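Side-chain contacts in designed helical repeat protein (Synthetic construct, PDB 5CWF), which has no known natural function, being a de novo designed scaffold of stacked helical hairpins made to explore new repeat-protein folds: residues Lys7-Leu12 against Lys36-Ala41; Lys14-Ala19 against Glu30-Ala35; Ser47-Lys52 against Val98-Ala103; Leu55-Ala60 against Ala81-Ala86; Leu145-Arg150 against Arg168-Glu173. All coordinates share one frame; numbering follows the deposited sequence. Where two conformers were deposited one is given.

Contact 1 (Lys7-Leu12 against Lys36-Ala41); sequences KVMEAL and KEIVEA
M9 reaches across to I38 and V39 in the first helical hairpin of this designed repeat protein, where helix 3-21 turns back along helix 25-44. The meeting is wholly apolar, and no hydrogen bond passes between 7-12 and 36-41. The backbones stand well apart here: the nearest CA atoms, those of M9 and V39, are 8.9 Å from each other, so a long side chain has to span the gap. M9 does this with a folded thioether. Its CG lies beside the backbone N (chi1 -66°), and two further bends, chi2 -56° and chi3 -53°, carry SD and CE over to the facing helix. SD comes within 4.4 Å of CG2 of I38, a light brush, while CE goes on to V39, whose side chain it meets at a slant. I38 points toward 7-12 and is buried; V39 sits nearer the edge, partly exposed.

Backbone bonding stays inside each helix. L12 N donates to V8 O at 2.9 Å, and A41 N to E37 O, also at 2.9 Å, as regular helical turns require.

Further apolar packing fixes the place of the pair in the fold. V8 and L12 lean on helix 48-67, through L55, A58 and V61, while A41 on the other segment packs on V84 of helix 70-89. The next hairpin thus continues the layer beside this one. Back at the junction, the closest approach between the two segments is the methyl-to-methyl touch of M9 CE and V39 CG2, at 3.7 Å.

Contact 2 (Lys14-Ala19 against Glu30-Ala35); sequences KAVELA and EIERAA
V16 and I31 form the tight part of this contact. Their methyls CG2 and CG2 stand 3.5 Å apart, closer than two carbons usually sit, and V16 CG2 also lies 3.9 Å from CB of I31. The side chains slide past each other in opposite directions. I31 holds CG2 anti to its backbone N, which turns that methyl to V16 and leaves CD1 to run along toward A15. Both residues are buried, and I31 packs further on V61 and A65 of helix 48-67. This is the half nearer the turn of an antiparallel helical hairpin: the axes of 14-19 and 30-35 pass 9.5 Å apart at 163°. The other flank is looser and open to solvent. There E32, exposed and extended beyond CG, crosses V16 at about a right angle, with OE1 3.9 Å from V16 CG1 and no hydrogen bond between the segments. On the face of 30-35 turned from V16, R33 grips E30 side-on: NH2 (3.0 Å) and NE (3.1 Å) both reach E30 OE1, NH2 nearly along the C-O axis, NE from 46° above the carboxylate plane. The same guanidinium continues to E82 and E85 of helix 70-89.

Contact 3 (Ser47-Lys52 against Val98-Ala103); sequences SDEMAK and VMLALA
L100 sends its CG anti to the backbone N (chi1 -178°), which carries the isobutyl group out toward E49 and K52. K52 bends at chi3 (53°) and E49 at chi2 (62°), bringing ammonium and carboxylate together beside that leucine. Both charged residues were deposited in two conformers, and the geometry of the pair is therefore less certain than the leucine itself.

A single methyl, L100 CD2, does the touching on its side. CE and NZ of K52 and OE2 of E49 all lie 3.8 Å from it, K52 meeting the leucine at a slant and E49 crossing it at about a right angle. No hydrogen bond joins the two segments; the leucine gives a greasy flank to an ion pair that belongs to 47-52 alone. In that pair K52 NZ donates to E49 OE2 at 2.6 Å, on the syn side but tilted from the carboxylate plane, with a weak second bond to OE1. The pair is one helical turn apart in sequence, three residues from E49 to K52. Just before it, S47 is the N-cap of helix 48-67, its OG receiving a weak bond from M50 N at 3.4 Å.

The contact lies at the surface and joins the first helices of two successive hairpins in the helical stack, 48-67 and 93-111, separated in the chain by helix 70-89. L100 also rests on V53, while A103 packs on A56 deeper between the same two helices. M99 turns to helix 70-89 at I83 and L87, V98 meets I128 of helix 115-134, and A101 and L102 face A148 of helix 138-156.

Contact 4 (Leu55-Ala60 against Ala81-Ala86); sequences LALAKA and AEIVEA
L57 pushes one methyl, CD1, against two branched side chains of the facing helix at once. V84 CG2 lies 3.5 Å from it and I83 CG2 3.6 Å, so the methyl is wedged between consecutive residues of 81-86. Its twin, CD2, goes to the end of the isoleucine, 3.8 Å from I83 CD1. The two methyls thus lie along one flank of I83, crossing it at a slant, while L57 and V84 slide past each other in opposite directions. The leucine gets there from a backbone some distance off, with CA of L57 8.6 Å from CA of A81, the nearest pair. Its CG sits beside the backbone N (chi1 -69°), and its CB points toward 81-86. V84 keeps CG1 anti to its backbone N (chi1 -176°), which leaves CG2 for L57 and turns CG1 to E37 of helix 25-44.

All three residues are buried, and no hydrogen bond joins the two segments. A103 of helix 93-111 packs on L57, and V129 of helix 115-134 on I83. On the outer face of 81-86, E82 and E85 bind a calcium ion and share salt bridges with R133 of helix 115-134. This apolar packing near the centre of the chain is part of the hydrophobic core of an antiparallel helical hairpin, as in stacked alpha-helical repeat proteins.

Contact 5 (Leu145-Arg150 against Arg168-Glu173); sequences LELAKR and RQAAEE. With CA (calcium ion), chain I.
R150 and Q169 make the polar link across this last helical hairpin. NH1 of R150 donates to OE1 of Q169 at 2.7 Å with an N-H...O angle of 160°, in the carbonyl plane and on a lone pair, while the oxygen lies at the guanidinium edge. The planes of guanidinium and amide are 35° apart, and R150 bends at chi3 (55°) to present that edge. Q169 runs extended beyond CG, and its NE2 bonds E165, so the amide is held at both ends. With an alanine in place of Q169, the NH1 of R150 would probably be left without this acceptor, its guanidinium set freer to turn, and E165 would lose a donor.

Apolar contact lies alongside. L147 CD1 rests on A170, 3.8 Å from CA and 3.9 Å from CB, while L147 CD2 lies 3.8 Å from Q169 OE1.

A metal sits on the outer side: E172 OE1 binds a calcium ion at 2.6 Å, together with E175.

The axes of 145-150 and 168-173 run nearly antiparallel, 10.9 Å apart at closest approach. L147 and A170 both pack on I128 of helix 115-134, and L145 on K97 of helix 93-111.

Contacts 1 and 2 join the same two helices, 3-21 and 25-44, with centres 10 Å apart; contact 2 lies nearer the turn and falls within the span of contact 1. Contact 4 closes the next hairpin, and contact 3 ties its first helix, 48-67, to helix 93-111; their centres are 9 Å apart. Contact 4 touches contacts 1, 2 and 3 through apolar packing and salt bridges, so neighbouring hairpins pack side by side. Contact 5, in the last hairpin, touches contact 3 but lies 28 Å from contact 1, centre to centre. Along the chain, contact 1 (with 2 inside it), contact 3 (with 4 inside it) and contact 5 follow in series, consistent with a stack of local hairpins joined by contacts between them.

Contact 1 (Lys7-Leu12 against Lys36-Ala41)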
# COMPACT_ATOMS: atom_id res chain seq x y z
N LYS A 7 -5.81 -8.93 15.57
CA LYS A 7 -7.12 -8.27 15.54
C LYS A 7 -7.45 -7.69 14.17
O LYS A 7 -8.57 -7.83 13.68
CB LYS A 7 -7.20 -7.16 16.59
CG LYS A 7 -7.60 -7.63 17.99
CD LYS A 7 -7.61 -6.47 18.99
CE LYS A 7 -8.53 -5.33 18.55
NZ LYS A 7 -8.61 -4.24 19.56
N VAL A 8 -6.49 -7.00 13.56
CA VAL A 8 -6.72 -6.44 12.24
C VAL A 8 -6.96 -7.53 11.20
O VAL A 8 -7.79 -7.36 10.30
CB VAL A 8 -5.52 -5.55 11.76
CG1 VAL A 8 -5.78 -5.02 10.37
CG2 VAL A 8 -5.30 -4.38 12.70
N MET A 9 -6.23 -8.63 11.31
CA MET A 9 -6.36 -9.74 10.35
C MET A 9 -7.72 -10.43 10.43
O MET A 9 -8.30 -10.82 9.41
CB MET A 9 -5.28 -10.79 10.59
CG MET A 9 -3.86 -10.33 10.32
SD MET A 9 -3.60 -9.70 8.65
CE MET A 9 -4.25 -11.07 7.70
N GLU A 10 -8.23 -10.56 11.65
CA GLU A 10 -9.56 -11.11 11.87
C GLU A 10 -10.59 -10.17 11.26
O GLU A 10 -11.60 -10.62 10.70
CB GLU A 10 -9.80 -11.35 13.36
CG GLU A 10 -9.00 -12.54 13.90
CD GLU A 10 -8.97 -12.63 15.42
OE1 GLU A 10 -9.39 -11.66 16.09
OE2 GLU A 10 -8.52 -13.67 15.94
N ALA A 11 -10.32 -8.87 11.32
CA ALA A 11 -11.24 -7.89 10.72
C ALA A 11 -11.18 -7.97 9.19
O ALA A 11 -12.20 -7.77 8.50
CB ALA A 11 -10.91 -6.49 11.19
N LEU A 12 -9.99 -8.22 8.66
CA LEU A 12 -9.82 -8.41 7.22
C LEU A 12 -10.58 -9.64 6.76
O LEU A 12 -11.20 -9.61 5.70
CB LEU A 12 -8.35 -8.54 6.85
CG LEU A 12 -7.63 -7.19 6.82
CD1 LEU A 12 -6.12 -7.42 6.80
CD2 LEU A 12 -8.08 -6.38 5.63
N LYS A 36 -3.02 -12.33 2.49
CA LYS A 36 -2.18 -13.52 2.42
C LYS A 36 -0.70 -13.15 2.26
O LYS A 36 0.18 -13.78 2.86
CB LYS A 36 -2.61 -14.43 1.27
CG LYS A 36 -1.67 -15.63 1.06
CD LYS A 36 -2.25 -16.67 0.08
CE LYS A 36 -3.32 -17.52 0.75
NZ LYS A 36 -2.76 -18.64 1.56
N GLU A 37 -0.44 -12.13 1.45
CA GLU A 37 0.91 -11.63 1.27
C GLU A 37 1.52 -11.13 2.59
O GLU A 37 2.68 -11.41 2.91
CB GLU A 37 0.91 -10.52 0.22
CG GLU A 37 2.26 -10.25 -0.39
CD GLU A 37 2.78 -11.39 -1.25
OE1 GLU A 37 4.01 -11.49 -1.42
OE2 GLU A 37 1.96 -12.18 -1.76
N ILE A 38 0.72 -10.39 3.35
CA ILE A 38 1.14 -9.87 4.65
C ILE A 38 1.49 -11.01 5.60
O ILE A 38 2.52 -10.98 6.27
CB ILE A 38 0.03 -8.98 5.27
CG1 ILE A 38 -0.06 -7.66 4.51
CG2 ILE A 38 0.30 -8.70 6.76
CD1 ILE A 38 -1.34 -6.86 4.79
N VAL A 39 0.64 -12.03 5.65
CA VAL A 39 0.89 -13.15 6.55
C VAL A 39 2.21 -13.86 6.20
O VAL A 39 2.98 -14.19 7.09
CB VAL A 39 -0.30 -14.15 6.53
CG1 VAL A 39 0.07 -15.50 7.11
CG2 VAL A 39 -1.47 -13.53 7.30
N GLU A 40 2.46 -14.09 4.91
CA GLU A 40 3.71 -14.76 4.52
C GLU A 40 4.93 -13.87 4.80
O GLU A 40 5.97 -14.37 5.21
CB GLU A 40 3.68 -15.18 3.05
CG GLU A 40 3.58 -16.69 2.82
CD GLU A 40 2.19 -17.26 3.03
OE1 GLU A 40 2.00 -18.01 4.01
OE2 GLU A 40 1.30 -16.97 2.21
N ALA A 41 4.80 -12.56 4.59
CA ALA A 41 5.89 -11.64 4.90
C ALA A 41 6.25 -11.71 6.39
O ALA A 41 7.42 -11.64 6.76
CB ALA A 41 5.52 -10.20 4.51

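Contact 2 (Lys14-Ala19 against Glu30-Ala35)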
# COMPACT_ATOMS: atom_id res chain seq x y z
N LYS A 14 -13.22 -10.79 8.09
CA LYS A 14 -14.62 -10.37 8.09
C LYS A 14 -14.95 -9.50 6.89
O LYS A 14 -16.06 -9.56 6.35
CB LYS A 14 -14.96 -9.59 9.37
CG LYS A 14 -15.84 -10.33 10.36
CD LYS A 14 -15.06 -11.22 11.28
CE LYS A 14 -15.84 -11.50 12.55
NZ LYS A 14 -14.97 -12.02 13.64
N ALA A 15 -14.00 -8.65 6.49
CA ALA A 15 -14.20 -7.79 5.33
C ALA A 15 -14.33 -8.60 4.03
O ALA A 15 -15.08 -8.23 3.13
CB ALA A 15 -13.06 -6.79 5.21
N VAL A 16 -13.59 -9.70 3.95
CA VAL A 16 -13.65 -10.56 2.78
C VAL A 16 -15.02 -11.22 2.73
O VAL A 16 -15.64 -11.29 1.68
CB VAL A 16 -12.53 -11.64 2.83
CG1 VAL A 16 -12.74 -12.74 1.75
CG2 VAL A 16 -11.14 -10.99 2.66
N GLU A 17 -15.47 -11.70 3.87
CA GLU A 17 -16.76 -12.37 3.95
C GLU A 17 -17.91 -11.42 3.62
O GLU A 17 -18.87 -11.79 2.93
CB GLU A 17 -16.90 -13.00 5.33
CG GLU A 17 -15.94 -14.19 5.49
CD GLU A 17 -15.55 -14.49 6.93
OE1 GLU A 17 -16.09 -13.85 7.86
OE2 GLU A 17 -14.69 -15.38 7.13
N LEU A 18 -17.81 -10.18 4.09
CA LEU A 18 -18.79 -9.17 3.78
C LEU A 18 -18.78 -8.82 2.30
O LEU A 18 -19.82 -8.64 1.69
CB LEU A 18 -18.54 -7.92 4.61
CG LEU A 18 -19.52 -6.77 4.36
CD1 LEU A 18 -20.96 -7.21 4.58
CD2 LEU A 18 -19.18 -5.59 5.26
N ALA A 19 -17.59 -8.69 1.72
CA ALA A 19 -17.49 -8.45 0.29
C ALA A 19 -18.17 -9.58 -0.49
O ALA A 19 -18.88 -9.33 -1.48
CB ALA A 19 -16.00 -8.33 -0.14
N GLU A 30 -9.04 -9.56 -3.94
CA GLU A 30 -7.89 -8.69 -3.79
C GLU A 30 -7.58 -8.42 -2.31
O GLU A 30 -6.41 -8.33 -1.93
CB GLU A 30 -8.11 -7.38 -4.52
CG GLU A 30 -6.83 -6.66 -4.87
CD GLU A 30 -6.03 -7.40 -5.95
OE1 GLU A 30 -4.78 -7.33 -5.94
OE2 GLU A 30 -6.66 -8.04 -6.82
N ILE A 31 -8.61 -8.29 -1.48
CA ILE A 31 -8.36 -8.16 -0.05
C ILE A 31 -7.68 -9.42 0.46
O ILE A 31 -6.69 -9.37 1.20
CB ILE A 31 -9.67 -7.91 0.73
CG1 ILE A 31 -10.29 -6.59 0.31
CG2 ILE A 31 -9.42 -8.00 2.24
CD1 ILE A 31 -11.66 -6.33 0.93
N GLU A 32 -8.18 -10.58 0.04
CA GLU A 32 -7.59 -11.83 0.46
C GLU A 32 -6.15 -11.96 -0.02
O GLU A 32 -5.29 -12.39 0.75
CB GLU A 32 -8.45 -13.02 -0.01
CG GLU A 32 -8.09 -14.29 0.71
CD GLU A 32 -9.03 -15.46 0.42
OE1 GLU A 32 -10.23 -15.22 0.11
OE2 GLU A 32 -8.57 -16.62 0.50
N ARG A 33 -5.86 -11.57 -1.26
CA ARG A 33 -4.48 -11.60 -1.76
C ARG A 33 -3.55 -10.74 -0.91
O ARG A 33 -2.43 -11.15 -0.62
CB ARG A 33 -4.40 -11.15 -3.22
CG ARG A 33 -3.01 -11.40 -3.82
CD ARG A 33 -3.03 -11.25 -5.34
NE ARG A 33 -2.95 -9.86 -5.78
CZ ARG A 33 -1.81 -9.19 -5.95
NH1 ARG A 33 -0.65 -9.77 -5.69
NH2 ARG A 33 -1.84 -7.93 -6.38
N ALA A 34 -3.97 -9.52 -0.57
CA ALA A 34 -3.15 -8.65 0.24
C ALA A 34 -2.92 -9.23 1.63
O ALA A 34 -1.80 -9.24 2.13
CB ALA A 34 -3.80 -7.24 0.33
N ALA A 35 -4.00 -9.69 2.26
CA ALA A 35 -3.90 -10.32 3.58
C ALA A 35 -2.94 -11.51 3.54
O ALA A 35 -2.12 -11.67 4.43
CB ALA A 35 -5.27 -10.77 4.05

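Contact 3 (Ser47-Lys52 against Val98-Ala103)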
# COMPACT_ATOMS: atom_id res chain seq x y z
N SER A 47 11.53 -8.65 11.61
CA SER A 47 11.93 -7.25 11.71
C SER A 47 10.76 -6.42 12.24
O SER A 47 9.63 -6.59 11.78
CB SER A 47 12.36 -6.74 10.32
OG SER A 47 12.57 -5.35 10.27
N ASP A 48 11.02 -5.53 13.19
CA ASP A 48 9.97 -4.66 13.73
C ASP A 48 9.54 -3.62 12.71
O ASP A 48 8.38 -3.23 12.67
CB ASP A 48 10.38 -3.98 15.03
CG ASP A 48 10.38 -4.94 16.21
OD1 ASP A 48 9.66 -5.96 16.13
OD2 ASP A 48 11.07 -4.66 17.21
N GLU A 49 10.49 -3.17 11.91
CA GLU A 49 10.18 -2.22 10.87
C GLU A 49 9.19 -2.89 9.90
O GLU A 49 8.24 -2.27 9.43
CB GLU A 49 11.44 -1.78 10.14
CG GLU A 49 11.34 -0.44 9.49
CD GLU A 49 11.10 0.68 10.50
OE1 GLU A 49 11.27 0.45 11.71
OE2 GLU A 49 10.75 1.79 10.07
N MET A 50 9.43 -4.17 9.59
CA MET A 50 8.52 -4.94 8.75
C MET A 50 7.12 -4.97 9.36
O MET A 50 6.12 -4.68 8.68
CB MET A 50 9.04 -6.37 8.56
CG MET A 50 8.20 -7.21 7.64
SD MET A 50 8.25 -6.52 5.99
CE MET A 50 9.65 -7.42 5.31
N ALA A 51 7.06 -5.27 10.65
CA ALA A 51 5.79 -5.37 11.35
C ALA A 51 5.05 -4.03 11.27
O ALA A 51 3.82 -4.00 11.10
CB ALA A 51 6.00 -5.78 12.79
N LYS A 52 5.80 -2.94 11.37
CA LYS A 52 5.21 -1.60 11.31
C LYS A 52 4.52 -1.35 9.97
O LYS A 52 3.38 -0.90 9.93
CB LYS A 52 6.29 -0.52 11.51
CG LYS A 52 6.82 -0.41 12.91
CD LYS A 52 8.12 0.40 12.96
CE LYS A 52 7.99 1.77 12.28
NZ LYS A 52 9.32 2.45 12.17
N VAL A 98 10.82 3.62 2.33
CA VAL A 98 9.95 3.95 1.22
C VAL A 98 8.57 3.36 1.46
O VAL A 98 7.55 4.03 1.34
CB VAL A 98 10.50 3.40 -0.11
CG1 VAL A 98 9.47 3.52 -1.24
CG2 VAL A 98 11.82 4.08 -0.48
N MET A 99 8.55 2.08 1.82
CA MET A 99 7.30 1.38 1.94
C MET A 99 6.52 1.84 3.16
O MET A 99 5.29 1.84 3.13
CB MET A 99 7.55 -0.13 1.99
CG MET A 99 8.19 -0.68 0.71
SD MET A 99 7.48 -0.08 -0.83
CE MET A 99 8.82 -0.50 -1.94
N LEU A 100 7.21 2.27 4.22
CA LEU A 100 6.46 2.77 5.38
C LEU A 100 5.75 4.08 5.00
O LEU A 100 4.61 4.30 5.36
CB LEU A 100 7.38 2.98 6.58
CG LEU A 100 6.66 3.46 7.85
CD1 LEU A 100 5.60 2.46 8.26
CD2 LEU A 100 7.63 3.72 9.00
N ALA A 101 6.44 4.93 4.25
CA ALA A 101 5.85 6.19 3.80
C ALA A 101 4.64 5.91 2.91
O ALA A 101 3.60 6.56 3.05
CB ALA A 101 6.88 7.03 3.06
N LEU A 102 4.74 4.94 2.00
CA LEU A 102 3.63 4.63 1.13
C LEU A 102 2.47 4.01 1.90
O LEU A 102 1.33 4.35 1.67
CB LEU A 102 4.06 3.70 -0.00
CG LEU A 102 5.07 4.31 -0.97
CD1 LEU A 102 5.46 3.28 -2.03
CD2 LEU A 102 4.55 5.56 -1.64
N ALA A 103 2.78 3.13 2.85
CA ALA A 103 1.75 2.50 3.67
C ALA A 103 1.00 3.55 4.49
O ALA A 103 -0.23 3.52 4.59
CB ALA A 103 2.36 1.45 4.60

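Contact 4 (Leu55-Ala60 against Ala81-Ala86)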
# COMPACT_ATOMS: atom_id res chain seq x y z
N LEU A 55 1.35 -3.56 9.54
CA LEU A 55 0.18 -3.09 10.29
C LEU A 55 -0.50 -1.94 9.59
O LEU A 55 -1.73 -1.90 9.48
CB LEU A 55 0.57 -2.71 11.72
CG LEU A 55 -0.56 -2.28 12.65
CD1 LEU A 55 -1.57 -3.41 12.83
CD2 LEU A 55 -0.01 -1.84 14.01
N ALA A 56 0.30 -0.99 9.11
CA ALA A 56 -0.26 0.15 8.41
C ALA A 56 -1.02 -0.33 7.17
O ALA A 56 -2.13 0.12 6.90
CB ALA A 56 0.84 1.14 8.03
N LEU A 57 -0.45 -1.26 6.41
CA LEU A 57 -1.11 -1.77 5.20
C LEU A 57 -2.41 -2.50 5.48
O LEU A 57 -3.42 -2.27 4.80
CB LEU A 57 -0.17 -2.71 4.44
CG LEU A 57 1.05 -2.05 3.79
CD1 LEU A 57 1.91 -3.08 3.06
CD2 LEU A 57 0.59 -0.95 2.81
N ALA A 58 -2.39 -3.35 6.50
CA ALA A 58 -3.57 -4.09 6.90
C ALA A 58 -4.69 -3.13 7.27
O ALA A 58 -5.82 -3.29 6.82
CB ALA A 58 -3.24 -5.01 8.07
N LYS A 59 -4.38 -2.10 8.05
CA LYS A 59 -5.40 -1.10 8.40
C LYS A 59 -5.90 -0.33 7.19
O LYS A 59 -7.08 0.04 7.14
CB LYS A 59 -4.87 -0.09 9.40
CG LYS A 59 -4.63 -0.62 10.79
CD LYS A 59 -3.91 0.43 11.60
CE LYS A 59 -3.73 0.06 13.04
NZ LYS A 59 -2.93 1.13 13.71
N ALA A 60 -5.02 -0.08 6.23
CA ALA A 60 -5.41 0.70 5.06
C ALA A 60 -6.42 -0.07 4.21
O ALA A 60 -7.40 0.49 3.73
CB ALA A 60 -4.22 1.06 4.23
N ALA A 81 -0.84 -5.18 -1.60
CA ALA A 81 -0.25 -6.47 -1.95
C ALA A 81 1.07 -6.27 -2.71
O ALA A 81 2.05 -7.00 -2.48
CB ALA A 81 -1.21 -7.32 -2.75
N GLU A 82 1.12 -5.29 -3.62
CA GLU A 82 2.34 -5.09 -4.40
C GLU A 82 3.46 -4.49 -3.52
O GLU A 82 4.64 -4.78 -3.74
CB GLU A 82 2.04 -4.20 -5.60
CG GLU A 82 1.10 -4.86 -6.63
CD GLU A 82 1.63 -6.18 -7.22
OE1 GLU A 82 2.77 -6.21 -7.72
OE2 GLU A 82 0.90 -7.20 -7.14
N ILE A 83 3.09 -3.65 -2.55
CA ILE A 83 4.06 -3.12 -1.58
C ILE A 83 4.69 -4.27 -0.81
O ILE A 83 5.91 -4.31 -0.60
CB ILE A 83 3.38 -2.13 -0.61
CG1 ILE A 83 3.08 -0.81 -1.30
CG2 ILE A 83 4.25 -1.85 0.59
CD1 ILE A 83 2.16 0.12 -0.50
N VAL A 84 3.86 -5.22 -0.37
CA VAL A 84 4.39 -6.36 0.37
C VAL A 84 5.27 -7.21 -0.53
O VAL A 84 6.33 -7.65 -0.09
CB VAL A 84 3.27 -7.23 1.01
CG1 VAL A 84 3.89 -8.36 1.85
CG2 VAL A 84 2.40 -6.38 1.91
N GLU A 85 4.84 -7.46 -1.77
CA GLU A 85 5.68 -8.23 -2.70
C GLU A 85 7.07 -7.59 -2.89
O GLU A 85 8.09 -8.30 -2.94
CB GLU A 85 4.98 -8.37 -4.06
CG GLU A 85 3.85 -9.39 -4.05
CD GLU A 85 3.19 -9.58 -5.41
OE1 GLU A 85 3.66 -8.99 -6.41
OE2 GLU A 85 2.22 -10.37 -5.50
N ALA A 86 7.11 -6.27 -3.00
CA ALA A 86 8.37 -5.54 -3.18
C ALA A 86 9.26 -5.66 -1.95
O ALA A 86 10.49 -5.83 -2.06
CB ALA A 86 8.08 -4.08 -3.46

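Contact 5 (Leu145-Arg150 against Arg168-Glu173)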
# COMPACT_ATOMS: atom_id res chain seq x y z
N LEU A 145 12.36 7.32 -2.21
CA LEU A 145 11.99 7.75 -0.85
C LEU A 145 11.50 9.19 -0.86
O LEU A 145 10.52 9.54 -0.20
CB LEU A 145 13.17 7.58 0.13
CG LEU A 145 12.91 8.05 1.57
CD1 LEU A 145 11.64 7.42 2.14
CD2 LEU A 145 14.11 7.76 2.51
N GLU A 146 12.17 10.03 -1.63
CA GLU A 146 11.75 11.43 -1.74
C GLU A 146 10.36 11.55 -2.38
O GLU A 146 9.52 12.37 -1.96
CB GLU A 146 12.82 12.20 -2.50
CG GLU A 146 14.16 12.21 -1.73
CD GLU A 146 14.00 12.59 -0.23
OE1 GLU A 146 13.65 13.76 0.05
OE2 GLU A 146 14.22 11.72 0.66
N LEU A 147 10.10 10.71 -3.37
CA LEU A 147 8.78 10.71 -3.99
C LEU A 147 7.70 10.16 -3.06
O LEU A 147 6.60 10.69 -3.02
CB LEU A 147 8.79 9.91 -5.28
CG LEU A 147 9.61 10.47 -6.43
CD1 LEU A 147 9.34 9.63 -7.67
CD2 LEU A 147 9.27 11.93 -6.72
N ALA A 148 8.03 9.13 -2.30
CA ALA A 148 7.10 8.53 -1.35
C ALA A 148 6.73 9.50 -0.24
O ALA A 148 5.59 9.53 0.22
CB ALA A 148 7.73 7.25 -0.76
N LYS A 149 7.70 10.30 0.18
CA LYS A 149 7.46 11.34 1.18
C LYS A 149 6.46 12.35 0.62
O LYS A 149 5.60 12.88 1.34
CB LYS A 149 8.75 12.06 1.55
CG LYS A 149 9.76 11.27 2.38
CD LYS A 149 9.14 10.49 3.51
CE LYS A 149 10.22 9.91 4.42
NZ LYS A 149 9.79 8.70 5.17
N ARG A 150 6.57 12.63 -0.68
CA ARG A 150 5.64 13.58 -1.31
C ARG A 150 4.24 13.00 -1.48
O ARG A 150 3.25 13.73 -1.37
CB ARG A 150 6.20 14.02 -2.67
CG ARG A 150 7.43 14.88 -2.52
CD ARG A 150 8.07 15.23 -3.84
NE ARG A 150 7.13 15.86 -4.76
CZ ARG A 150 7.22 15.79 -6.09
NH1 ARG A 150 8.23 15.15 -6.66
NH2 ARG A 150 6.31 16.39 -6.85
N ARG A 168 3.41 10.20 -12.40
CA ARG A 168 4.08 10.42 -13.68
C ARG A 168 5.60 10.56 -13.52
O ARG A 168 6.35 10.03 -14.33
CB ARG A 168 3.54 11.67 -14.40
CG ARG A 168 2.12 11.55 -14.95
CD ARG A 168 1.67 12.84 -15.65
NE ARG A 168 1.53 13.98 -14.76
CZ ARG A 168 0.38 14.50 -14.35
NH1 ARG A 168 -0.79 14.01 -14.77
NH2 ARG A 168 0.38 15.55 -13.54
N GLN A 169 6.04 11.29 -12.51
CA GLN A 169 7.47 11.44 -12.26
C GLN A 169 8.13 10.11 -11.90
O GLN A 169 9.24 9.83 -12.32
CB GLN A 169 7.74 12.45 -11.14
CG GLN A 169 7.44 13.89 -11.49
CD GLN A 169 7.50 14.80 -10.28
OE1 GLN A 169 8.16 14.47 -9.29
NE2 GLN A 169 6.82 15.94 -10.34
N ALA A 170 7.43 9.28 -11.13
CA ALA A 170 7.99 7.97 -10.80
C ALA A 170 8.14 7.11 -12.07
O ALA A 170 9.17 6.46 -12.25
CB ALA A 170 7.14 7.25 -9.77
N ALA A 171 7.13 7.13 -12.94
CA ALA A 171 7.19 6.37 -14.19
C ALA A 171 8.31 6.87 -15.10
O ALA A 171 8.95 6.08 -15.80
CB ALA A 171 5.85 6.42 -14.90
N GLU A 172 8.53 8.18 -15.11
CA GLU A 172 9.59 8.78 -15.92
C GLU A 172 11.00 8.63 -15.33
O GLU A 172 11.98 8.63 -16.08
CB GLU A 172 9.29 10.26 -16.15
CG GLU A 172 8.07 10.51 -17.05
CD GLU A 172 8.26 9.97 -18.46
OE1 GLU A 172 7.25 9.70 -19.14
OE2 GLU A 172 9.42 9.83 -18.90
N GLU A 173 11.11 8.53 -14.01
CA GLU A 173 12.42 8.26 -13.40
C GLU A 173 12.87 6.86 -13.80
O GLU A 173 14.07 6.61 -14.01
CB GLU A 173 12.38 8.41 -11.88
CG GLU A 173 13.77 8.43 -11.26
CD GLU A 173 14.59 9.64 -11.70
OE1 GLU A 173 13.99 10.71 -11.94
OE2 GLU A 173 15.83 9.51 -11.82
CA CA I . 8.18 9.27 -21.49